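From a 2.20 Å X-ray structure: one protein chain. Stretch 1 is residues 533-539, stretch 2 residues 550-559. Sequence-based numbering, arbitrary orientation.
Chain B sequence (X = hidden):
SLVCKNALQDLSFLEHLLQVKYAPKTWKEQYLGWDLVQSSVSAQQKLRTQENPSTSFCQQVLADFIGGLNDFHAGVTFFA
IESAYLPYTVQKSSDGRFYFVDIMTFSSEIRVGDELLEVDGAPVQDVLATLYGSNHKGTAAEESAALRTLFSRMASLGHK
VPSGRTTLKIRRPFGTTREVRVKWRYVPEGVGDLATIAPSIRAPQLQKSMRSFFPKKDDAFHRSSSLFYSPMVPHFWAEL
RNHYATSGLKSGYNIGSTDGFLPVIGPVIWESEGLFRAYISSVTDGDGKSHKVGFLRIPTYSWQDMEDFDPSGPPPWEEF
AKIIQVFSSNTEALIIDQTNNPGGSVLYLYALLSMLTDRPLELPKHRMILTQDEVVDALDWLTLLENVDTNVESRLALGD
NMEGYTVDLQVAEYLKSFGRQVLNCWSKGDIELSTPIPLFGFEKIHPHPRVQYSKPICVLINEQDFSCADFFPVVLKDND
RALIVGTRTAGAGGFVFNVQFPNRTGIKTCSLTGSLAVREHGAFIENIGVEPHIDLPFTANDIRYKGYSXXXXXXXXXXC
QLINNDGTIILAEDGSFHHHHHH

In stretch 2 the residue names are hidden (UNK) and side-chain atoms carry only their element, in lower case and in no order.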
ATOM      1  N   HIS B 533       6.243  10.757 -36.990  1.00 23.22           N
ATOM      2  CA  HIS B 533       6.429  10.605 -38.432  1.00 23.35           C
ATOM      3  C   HIS B 533       6.979  11.955 -38.880  1.00 22.84           C
ATOM      4  O   HIS B 533       7.899  12.024 -39.679  1.00 24.08           O
ATOM      5  CB  HIS B 533       5.095  10.391 -39.161  1.00 22.62           C
ATOM      6  CG  HIS B 533       4.473   9.054 -38.925  1.00 22.97           C
ATOM      7  ND1 HIS B 533       4.823   7.932 -39.650  1.00 24.88           N
ATOM      8  CD2 HIS B 533       3.491   8.666 -38.078  1.00 17.83           C
ATOM      9  CE1 HIS B 533       4.073   6.913 -39.266  1.00 22.68           C
ATOM     10  NE2 HIS B 533       3.257   7.332 -38.314  1.00 23.03           N
ATOM     11  N   ILE B 534       6.398  13.028 -38.347  1.00 22.78           N
ATOM     12  CA  ILE B 534       6.809  14.379 -38.706  1.00 23.68           C
ATOM     13  C   ILE B 534       7.337  15.144 -37.491  1.00 24.51           C
ATOM     14  O   ILE B 534       6.593  15.403 -36.546  1.00 22.33           O
ATOM     15  CB  ILE B 534       5.622  15.198 -39.296  1.00 24.25           C
ATOM     16  CG1 ILE B 534       4.988  14.470 -40.490  1.00 21.90           C
ATOM     17  CG2 ILE B 534       6.104  16.586 -39.686  1.00 23.97           C
ATOM     18  CD1 ILE B 534       5.914  14.245 -41.662  1.00 23.97           C
ATOM     19  N   ASP B 535       8.614  15.510 -37.522  1.00 24.87           N
ATOM     20  CA  ASP B 535       9.200  16.258 -36.423  1.00 26.62           C
ATOM     21  C   ASP B 535       8.733  17.702 -36.559  1.00 25.35           C
ATOM     22  O   ASP B 535       9.050  18.366 -37.533  1.00 25.66           O
ATOM     23  CB  ASP B 535      10.721  16.185 -36.479  1.00 28.48           C
ATOM     24  CG  ASP B 535      11.371  16.918 -35.328  1.00 34.83           C
ATOM     25  OD1 ASP B 535      11.605  18.138 -35.447  1.00 40.45           O
ATOM     26  OD2 ASP B 535      11.633  16.280 -34.294  1.00 37.80           O
ATOM     27  N   LEU B 536       7.969  18.172 -35.581  1.00 26.35           N
ATOM     28  CA  LEU B 536       7.417  19.518 -35.608  1.00 25.59           C
ATOM     29  C   LEU B 536       7.578  20.184 -34.251  1.00 26.81           C
ATOM     30  O   LEU B 536       6.661  20.160 -33.426  1.00 27.95           O
ATOM     31  CB  LEU B 536       5.929  19.451 -35.943  1.00 25.34           C
ATOM     32  CG  LEU B 536       5.236  20.457 -36.861  1.00 26.47           C
ATOM     33  CD1 LEU B 536       3.793  20.568 -36.404  1.00 24.69           C
ATOM     34  CD2 LEU B 536       5.907  21.820 -36.849  1.00 28.71           C
ATOM     35  N   PRO B 537       8.753  20.771 -33.990  1.00 25.92           N
ATOM     36  CA  PRO B 537       8.977  21.439 -32.708  1.00 23.57           C
ATOM     37  C   PRO B 537       8.274  22.785 -32.674  1.00 23.61           C
ATOM     38  O   PRO B 537       7.835  23.286 -33.704  1.00 25.80           O
ATOM     39  CB  PRO B 537      10.499  21.585 -32.658  1.00 24.54           C
ATOM     40  CG  PRO B 537      10.850  21.812 -34.120  1.00 25.91           C
ATOM     41  CD  PRO B 537       9.977  20.770 -34.818  1.00 26.04           C
ATOM     42  N   PHE B 538       8.149  23.368 -31.490  1.00 23.93           N
ATOM     43  CA  PHE B 538       7.529  24.686 -31.352  1.00 25.40           C
ATOM     44  C   PHE B 538       8.617  25.733 -31.622  1.00 27.73           C
ATOM     45  O   PHE B 538       9.714  25.641 -31.072  1.00 27.32           O
ATOM     46  CB  PHE B 538       6.972  24.870 -29.937  1.00 23.95           C
ATOM     47  CG  PHE B 538       5.845  23.924 -29.599  1.00 26.76           C
ATOM     48  CD1 PHE B 538       5.899  23.138 -28.446  1.00 24.50           C
ATOM     49  CD2 PHE B 538       4.726  23.819 -30.436  1.00 24.69           C
ATOM     50  CE1 PHE B 538       4.857  22.253 -28.128  1.00 25.95           C
ATOM     51  CE2 PHE B 538       3.676  22.937 -30.128  1.00 25.04           C
ATOM     52  CZ  PHE B 538       3.741  22.153 -28.975  1.00 25.01           C
ATOM     53  N   THR B 539       8.326  26.708 -32.484  1.00 28.28           N
ATOM     54  CA  THR B 539       9.298  27.750 -32.806  1.00 28.85           C
ATOM     55  C   THR B 539       9.156  28.906 -31.824  1.00 29.92           C
ATOM     56  O   THR B 539       8.237  28.928 -31.002  1.00 30.22           O
ATOM     57  CB  THR B 539       9.084  28.331 -34.227  1.00 29.42           C
ATOM     58  OG1 THR B 539       7.779  28.920 -34.304  1.00 26.91           O
ATOM     59  CG2 THR B 539       9.229  27.247 -35.296  1.00 27.08           C
ATOM     60  N   UNK B 550       2.175  28.842 -36.236  1.00 26.70           N
ATOM     61  CA  UNK B 550       2.999  28.124 -37.199  1.00 26.28           C
ATOM     62  C   UNK B 550       2.811  26.621 -37.001  1.00 25.33           C
ATOM     63  O   UNK B 550       2.602  25.877 -37.959  1.00 26.13           O
ATOM     64  o   UNK B 550       7.075  29.494 -37.049  1.00 34.53           O
ATOM     65  o   UNK B 550       6.504  31.384 -38.021  1.00 36.67           O
ATOM     66  c   UNK B 550       4.475  28.503 -37.050  1.00 27.37           C
ATOM     67  c   UNK B 550       4.742  29.984 -37.246  1.00 32.37           C
ATOM     68  c   UNK B 550       6.213  30.305 -37.455  1.00 35.08           C
ATOM     69  N   UNK B 551       2.890  26.183 -35.752  1.00 24.13           N
ATOM     70  CA  UNK B 551       2.702  24.778 -35.421  1.00 23.13           C
ATOM     71  C   UNK B 551       1.313  24.334 -35.909  1.00 23.16           C
ATOM     72  O   UNK B 551       1.181  23.370 -36.667  1.00 22.16           O
ATOM     73  c   UNK B 551       3.483  22.208 -33.421  1.00 22.10           C
ATOM     74  c   UNK B 551       2.501  23.202 -33.403  1.00 21.80           C
ATOM     75  c   UNK B 551       0.977  21.603 -32.368  1.00 20.30           C
ATOM     76  c   UNK B 551       1.974  20.634 -32.388  1.00 23.11           C
ATOM     77  c   UNK B 551       1.245  22.880 -32.872  1.00 18.77           C
ATOM     78  c   UNK B 551       3.229  20.927 -32.918  1.00 20.59           C
ATOM     79  o   UNK B 551       1.739  19.391 -31.842  1.00 24.59           O
ATOM     80  c   UNK B 551       2.798  24.600 -33.905  1.00 20.93           C
ATOM     81  N   UNK B 552       0.281  25.052 -35.482  1.00 22.97           N
ATOM     82  CA  UNK B 552      -1.084  24.707 -35.872  1.00 24.45           C
ATOM     83  C   UNK B 552      -1.349  24.731 -37.372  1.00 25.15           C
ATOM     84  O   UNK B 552      -2.035  23.845 -37.889  1.00 23.72           O
ATOM     85  c   UNK B 552      -3.277  26.173 -33.000  1.00 27.21           C
ATOM     86  c   UNK B 552      -2.259  25.243 -33.662  1.00 25.04           C
ATOM     87  c   UNK B 552      -2.707  23.795 -33.547  1.00 23.12           C
ATOM     88  c   UNK B 552      -2.091  25.601 -35.141  1.00 24.05           C
ATOM     89  N   UNK B 553      -0.812  25.720 -38.083  1.00 27.43           N
ATOM     90  CA  UNK B 553      -1.036  25.771 -39.527  1.00 29.38           C
ATOM     91  C   UNK B 553      -0.435  24.547 -40.192  1.00 28.40           C
ATOM     92  O   UNK B 553      -0.974  24.026 -41.168  1.00 26.70           O
ATOM     93  c   UNK B 553      -1.223  28.271 -39.839  1.00 39.47           C
ATOM     94  o   UNK B 553      -2.435  28.154 -39.530  1.00 41.13           O
ATOM     95  o   UNK B 553      -0.632  29.368 -39.920  1.00 44.83           O
ATOM     96  c   UNK B 553      -0.427  27.026 -40.151  1.00 34.41           C
ATOM     97  N   UNK B 554       0.685  24.076 -39.659  1.00 28.24           N
ATOM     98  CA  UNK B 554       1.305  22.904 -40.246  1.00 28.04           C
ATOM     99  C   UNK B 554       0.518  21.649 -39.883  1.00 25.85           C
ATOM    100  O   UNK B 554       0.373  20.742 -40.706  1.00 24.46           O
ATOM    101  c   UNK B 554       3.874  21.425 -43.167  1.00 40.10           C
ATOM    102  c   UNK B 554       2.900  21.713 -42.065  1.00 39.50           C
ATOM    103  c   UNK B 554       2.772  22.773 -39.809  1.00 29.48           C
ATOM    104  n   UNK B 554       4.767  22.594 -43.415  1.00 43.40           N
ATOM    105  c   UNK B 554       3.551  21.807 -40.680  1.00 35.87           C
ATOM    106  N   UNK B 555      -0.001  21.593 -38.659  1.00 24.46           N
ATOM    107  CA  UNK B 555      -0.797  20.432 -38.263  1.00 24.58           C
ATOM    108  C   UNK B 555      -2.014  20.333 -39.199  1.00 25.12           C
ATOM    109  O   UNK B 555      -2.388  19.245 -39.641  1.00 24.10           O
ATOM    110  c   UNK B 555      -1.289  20.548 -36.803  1.00 23.80           C
ATOM    111  c   UNK B 555      -0.105  20.397 -35.839  1.00 21.14           C
ATOM    112  c   UNK B 555      -2.345  19.486 -36.524  1.00 22.31           C
ATOM    113  N   UNK B 556      -2.611  21.481 -39.510  1.00 24.94           N
ATOM    114  CA  UNK B 556      -3.779  21.527 -40.385  1.00 27.00           C
ATOM    115  C   UNK B 556      -3.449  21.101 -41.813  1.00 26.44           C
ATOM    116  O   UNK B 556      -4.248  20.421 -42.449  1.00 28.59           O
ATOM    117  n   UNK B 556      -5.886  26.808 -38.211  1.00 35.11           N
ATOM    118  c   UNK B 556      -5.973  24.476 -39.036  1.00 30.27           C
ATOM    119  c   UNK B 556      -4.409  22.931 -40.357  1.00 25.01           C
ATOM    120  c   UNK B 556      -5.201  23.167 -39.066  1.00 29.23           C
ATOM    121  c   UNK B 556      -5.089  25.628 -38.641  1.00 33.05           C
ATOM    122  N   UNK B 557      -2.280  21.489 -42.315  1.00 26.30           N
ATOM    123  CA  UNK B 557      -1.880  21.094 -43.659  1.00 26.76           C
ATOM    124  C   UNK B 557      -1.720  19.585 -43.684  1.00 25.10           C
ATOM    125  O   UNK B 557      -2.136  18.925 -44.634  1.00 27.88           O
ATOM    126  n   UNK B 557      -0.030  26.133 -44.314  1.00 44.66           N
ATOM    127  c   UNK B 557       0.649  23.795 -44.952  1.00 37.23           C
ATOM    128  c   UNK B 557       0.513  25.255 -45.400  1.00 40.36           C
ATOM    129  c   UNK B 557      -0.687  23.227 -44.468  1.00 33.54           C
ATOM    130  c   UNK B 557      -0.557  21.756 -44.075  1.00 27.30           C
ATOM    131  N   UNK B 558      -1.106  19.044 -42.638  1.00 24.09           N
ATOM    132  CA  UNK B 558      -0.900  17.607 -42.529  1.00 24.30           C
ATOM    133  C   UNK B 558      -2.239  16.856 -42.447  1.00 24.04           C
ATOM    134  O   UNK B 558      -2.403  15.825 -43.092  1.00 23.98           O
ATOM    135  c   UNK B 558       1.419  17.796 -41.426  1.00 25.14           C
ATOM    136  c   UNK B 558      -0.030  17.290 -41.304  1.00 23.81           C
ATOM    137  c   UNK B 558       2.129  17.071 -42.566  1.00 22.83           C
ATOM    138  c   UNK B 558       2.162  17.595 -40.108  1.00 23.72           C
ATOM    139  N   UNK B 559      -3.188  17.370 -41.661  1.00 22.73           N
ATOM    140  CA  UNK B 559      -4.495  16.727 -41.543  1.00 21.94           C
ATOM    141  C   UNK B 559      -5.216  16.745 -42.898  1.00 23.48           C
ATOM    142  O   UNK B 559      -5.836  15.750 -43.282  1.00 24.17           O
ATOM    143  c   UNK B 559      -5.383  17.421 -40.467  1.00 22.17           C
ATOM    144  c   UNK B 559      -4.786  17.181 -39.094  1.00 21.18           C
ATOM    145  c   UNK B 559      -6.823  16.874 -40.509  1.00 19.94           C
TER

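Position 550 carries three side-chain carbons in a row, the third bearing two oxygens, one of which lies 2.9 Å from OG1 of Thr539. Five side-chain atoms in this arrangement make a carboxylate one methylene longer than aspartate: Glu550. Its OE1 accepts a hydrogen bond from Thr539 OG1.

At position 551 one carbon leads to a six-carbon ring bearing a single oxygen. The ring extends toward stretch 1, where one ring carbon lies 3.4 Å from both Leu536 CD1 and Phe538 CE2. The pattern is that of a phenol, so the residue is Tyr551, with chi1 t and CD1 as the touching atom. The edge of Phe538 points toward the Tyr551 face, with centroids 4.6 Å apart and planes at 57°.

Position 552 has four carbons forked at the second, with CB pointing away from stretch 1; the fork after a methylene identifies Leu552, which is buried without touching that stretch. Two carbons, the second with two oxygens, out of reach of stretch 1, define position 553 as Asp553.

Position 554 shows four carbons in a row ending in nitrogen. Its CB points toward stretch 1 and lies 4.2 Å from Leu536 CD1, whereas the end of the chain leads away. This is Lys554, and its NZ is hydrogen-bonded elsewhere in the structure. At position 555 a single carbon carries two more, one of which is 3.9 Å from Leu536 CD1; the beta-branched pattern is that of Val555, and the touching atom is CG2.

Positions 556 and 557 each have four carbons in a row ending in nitrogen, and neither reaches stretch 1, giving Lys556 and Lys557. Lys556 NZ instead forms a long salt bridge with Asp553 OD1, at 3.9 Å. Position 558 again has four carbons forked at the second, and one terminal carbon meets Ile534 CG2 at 4.1 Å; it is Leu558, touching through CD1. Position 559, one carbon carrying two, buried but out of reach of stretch 1, is Val559.

The contact follows helical periodicity: positions 550, 551, 554 and 558 direct CB toward the extended segment, while 555 contributes from the side. Bonds such as Leu558 N to Lys554 O, 3.0 Å, hold these side chains in register. Leu536 is the apolar centre, its CD1 approaching Tyr551, Lys554 and Val555, and it has the largest area covered by the other stretch. Ile534 and Leu558 extend the packing at one end; at the other, beyond the aromatic pair, the Thr539–Glu550 hydrogen bond adds a polar tie. Together the two segments bury 410 Å², both sides summed.

Stretch 2 (550-559) EYLDKVKKLV
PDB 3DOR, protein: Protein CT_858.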